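PDB 3R6A: uncharacterized protein from Methanosarcina mazei, which is of unknown function but belongs to the glyoxalase/bleomycin resistance protein/dioxygenase superfamily and assembles from two copies of its chain. Local coordinates for residues E22-L27 and S49-I54. Numbering follows the deposited sequence.
Sequences EFYEEL and STILLI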
loop_
_atom_site.group_PDB
_atom_site.type_symbol
_atom_site.label_atom_id
_atom_site.label_comp_id
_atom_site.label_asym_id
_atom_site.label_seq_id
_atom_site.Cartn_x
_atom_site.Cartn_y
_atom_site.Cartn_z
ATOM N N GLU B 22 16.878 6.500 -4.812
ATOM C CA GLU B 22 17.619 7.560 -4.148
ATOM C C GLU B 22 16.644 8.459 -3.399
ATOM O O GLU B 22 16.881 8.819 -2.245
ATOM C CB GLU B 22 18.411 8.380 -5.170
ATOM C CG GLU B 22 19.144 9.587 -4.587
ATOM C CD GLU B 22 20.152 9.216 -3.511
ATOM O OE1 GLU B 22 19.731 8.818 -2.402
ATOM O OE2 GLU B 22 21.371 9.323 -3.776
ATOM N N PHE B 23 15.540 8.807 -4.054
ATOM C CA PHE B 23 14.534 9.660 -3.439
ATOM C C PHE B 23 13.935 9.020 -2.192
ATOM O O PHE B 23 13.872 9.650 -1.135
ATOM C CB PHE B 23 13.410 9.974 -4.430
ATOM C CG PHE B 23 12.258 10.719 -3.815
ATOM C CD1 PHE B 23 12.379 12.063 -3.468
ATOM C CD2 PHE B 23 11.059 10.066 -3.547
ATOM C CE1 PHE B 23 11.328 12.743 -2.863
ATOM C CE2 PHE B 23 9.999 10.740 -2.939
ATOM C CZ PHE B 23 10.131 12.079 -2.596
ATOM N N TYR B 24 13.489 7.772 -2.307
ATOM C CA TYR B 24 12.892 7.114 -1.149
ATOM C C TYR B 24 13.872 6.855 -0.016
ATOM O O TYR B 24 13.480 6.855 1.149
ATOM C CB TYR B 24 12.187 5.822 -1.576
ATOM C CG TYR B 24 10.960 6.129 -2.400
ATOM C CD1 TYR B 24 9.835 6.717 -1.815
ATOM C CD2 TYR B 24 10.965 5.950 -3.780
ATOM C CE1 TYR B 24 8.755 7.131 -2.590
ATOM C CE2 TYR B 24 9.896 6.361 -4.562
ATOM C CZ TYR B 24 8.798 6.955 -3.965
ATOM O OH TYR B 24 7.764 7.409 -4.751
ATOM N N GLU B 25 15.148 6.646 -0.338
ATOM C CA GLU B 25 16.132 6.416 0.717
ATOM C C GLU B 25 16.258 7.696 1.535
ATOM O O GLU B 25 16.438 7.662 2.753
ATOM C CB GLU B 25 17.479 6.010 0.106
ATOM C CG GLU B 25 17.393 4.669 -0.622
ATOM C CD GLU B 25 18.633 4.318 -1.417
ATOM O OE1 GLU B 25 19.347 5.242 -1.854
ATOM O OE2 GLU B 25 18.874 3.109 -1.623
ATOM N N GLU B 26 16.132 8.829 0.857
ATOM C CA GLU B 26 16.216 10.125 1.516
ATOM C C GLU B 26 14.936 10.416 2.299
ATOM O O GLU B 26 14.982 10.781 3.477
ATOM C CB GLU B 26 16.442 11.222 0.476
ATOM C CG GLU B 26 17.757 11.092 -0.277
ATOM C CD GLU B 26 18.939 11.600 0.523
ATOM O OE1 GLU B 26 19.116 11.164 1.680
ATOM O OE2 GLU B 26 19.695 12.439 -0.015
ATOM N N LEU B 27 13.793 10.252 1.636
ATOM C CA LEU B 27 12.496 10.507 2.263
ATOM C C LEU B 27 12.275 9.647 3.508
ATOM O O LEU B 27 11.817 10.138 4.545
ATOM C CB LEU B 27 11.371 10.235 1.265
ATOM C CG LEU B 27 9.946 10.423 1.787
ATOM C CD1 LEU B 27 9.654 11.907 1.974
ATOM C CD2 LEU B 27 8.963 9.793 0.807
ATOM N N SER B 49 11.804 0.092 3.303
ATOM C CA SER B 49 10.841 0.199 4.400
ATOM C C SER B 49 9.733 -0.793 4.003
ATOM O O SER B 49 10.047 -1.909 3.577
ATOM C CB SER B 49 10.285 1.620 4.519
ATOM O OG SER B 49 9.412 1.725 5.634
ATOM N N THR B 50 8.463 -0.403 4.126
ATOM C CA THR B 50 7.351 -1.288 3.749
ATOM C C THR B 50 6.767 -0.936 2.385
ATOM O O THR B 50 5.603 -1.215 2.095
ATOM C CB THR B 50 6.209 -1.284 4.804
ATOM O OG1 THR B 50 5.697 0.041 4.978
ATOM C CG2 THR B 50 6.732 -1.797 6.134
ATOM N N ILE B 51 7.594 -0.325 1.547
ATOM C CA ILE B 51 7.176 0.045 0.205
ATOM C C ILE B 51 7.826 -0.876 -0.820
ATOM O O ILE B 51 9.022 -1.126 -0.759
ATOM C CB ILE B 51 7.601 1.482 -0.135
ATOM C CG1 ILE B 51 6.850 2.472 0.754
ATOM C CG2 ILE B 51 7.320 1.776 -1.604
ATOM C CD1 ILE B 51 7.267 3.896 0.541
ATOM N N LEU B 52 7.026 -1.377 -1.755
ATOM C CA LEU B 52 7.538 -2.222 -2.819
ATOM C C LEU B 52 7.556 -1.342 -4.054
ATOM O O LEU B 52 6.507 -0.854 -4.484
ATOM C CB LEU B 52 6.619 -3.425 -3.081
ATOM C CG LEU B 52 6.668 -4.627 -2.137
ATOM C CD1 LEU B 52 5.629 -5.658 -2.575
ATOM C CD2 LEU B 52 8.060 -5.244 -2.163
ATOM N N LEU B 53 8.746 -1.113 -4.602
ATOM C CA LEU B 53 8.895 -0.309 -5.808
ATOM C C LEU B 53 8.978 -1.252 -7.003
ATOM O O LEU B 53 9.873 -2.097 -7.078
ATOM C CB LEU B 53 10.168 0.541 -5.739
ATOM C CG LEU B 53 10.190 1.725 -4.779
ATOM C CD1 LEU B 53 11.588 2.346 -4.775
ATOM C CD2 LEU B 53 9.148 2.761 -5.207
ATOM N N ILE B 54 8.030 -1.108 -7.926
ATOM C CA ILE B 54 7.973 -1.935 -9.127
ATOM C C ILE B 54 8.288 -1.019 -10.307
ATOM O O ILE B 54 7.561 -0.058 -10.554
ATOM C CB ILE B 54 6.566 -2.540 -9.284
ATOM C CG1 ILE B 54 6.204 -3.308 -8.008
ATOM C CG2 ILE B 54 6.515 -3.455 -10.503
ATOM C CD1 ILE B 54 4.783 -3.804 -7.969
#
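The last turns of helix 17-27, carrying Tyr24, lie against one side of strand 51-55, from which Ile51 and Leu53 both point toward the helix. Tyr24 bridges the two layers. Its CG sits anti to the carbonyl carbon (chi1 -69°), which sends the ring out from the helix to the strand. Leu53 meets one side of that ring obliquely with both methyls: CD2 lies 3.7 Å from Tyr24 CE2, and CD1 is 3.8 Å from Tyr24 CD2. Ile51 approaches from the same side of the ring, more loosely, its CD1 4.5 Å from Tyr24 CD1. Within the helix, Phe23 CD2 stands on the opposite side of the Tyr24 ring, 3.7 Å from its plane and over its centre, while Tyr24 CZ lies at the edge of the Phe23 ring. This is helix-on-sheet packing in a glyoxalase-superfamily fold: the helix follows strand 5-14, which pairs in parallel with strand 51-55. Leu17 and Leu21, earlier on the helix, also touch Leu53. Tyr24 OH hydrogen-bonds to Asp109 OD2 and His107 ND1 of the second subunit, so the buried hydroxyl is satisfied and the ring is tethered at its far end. Ile8 of the second subunit packs on Ile51.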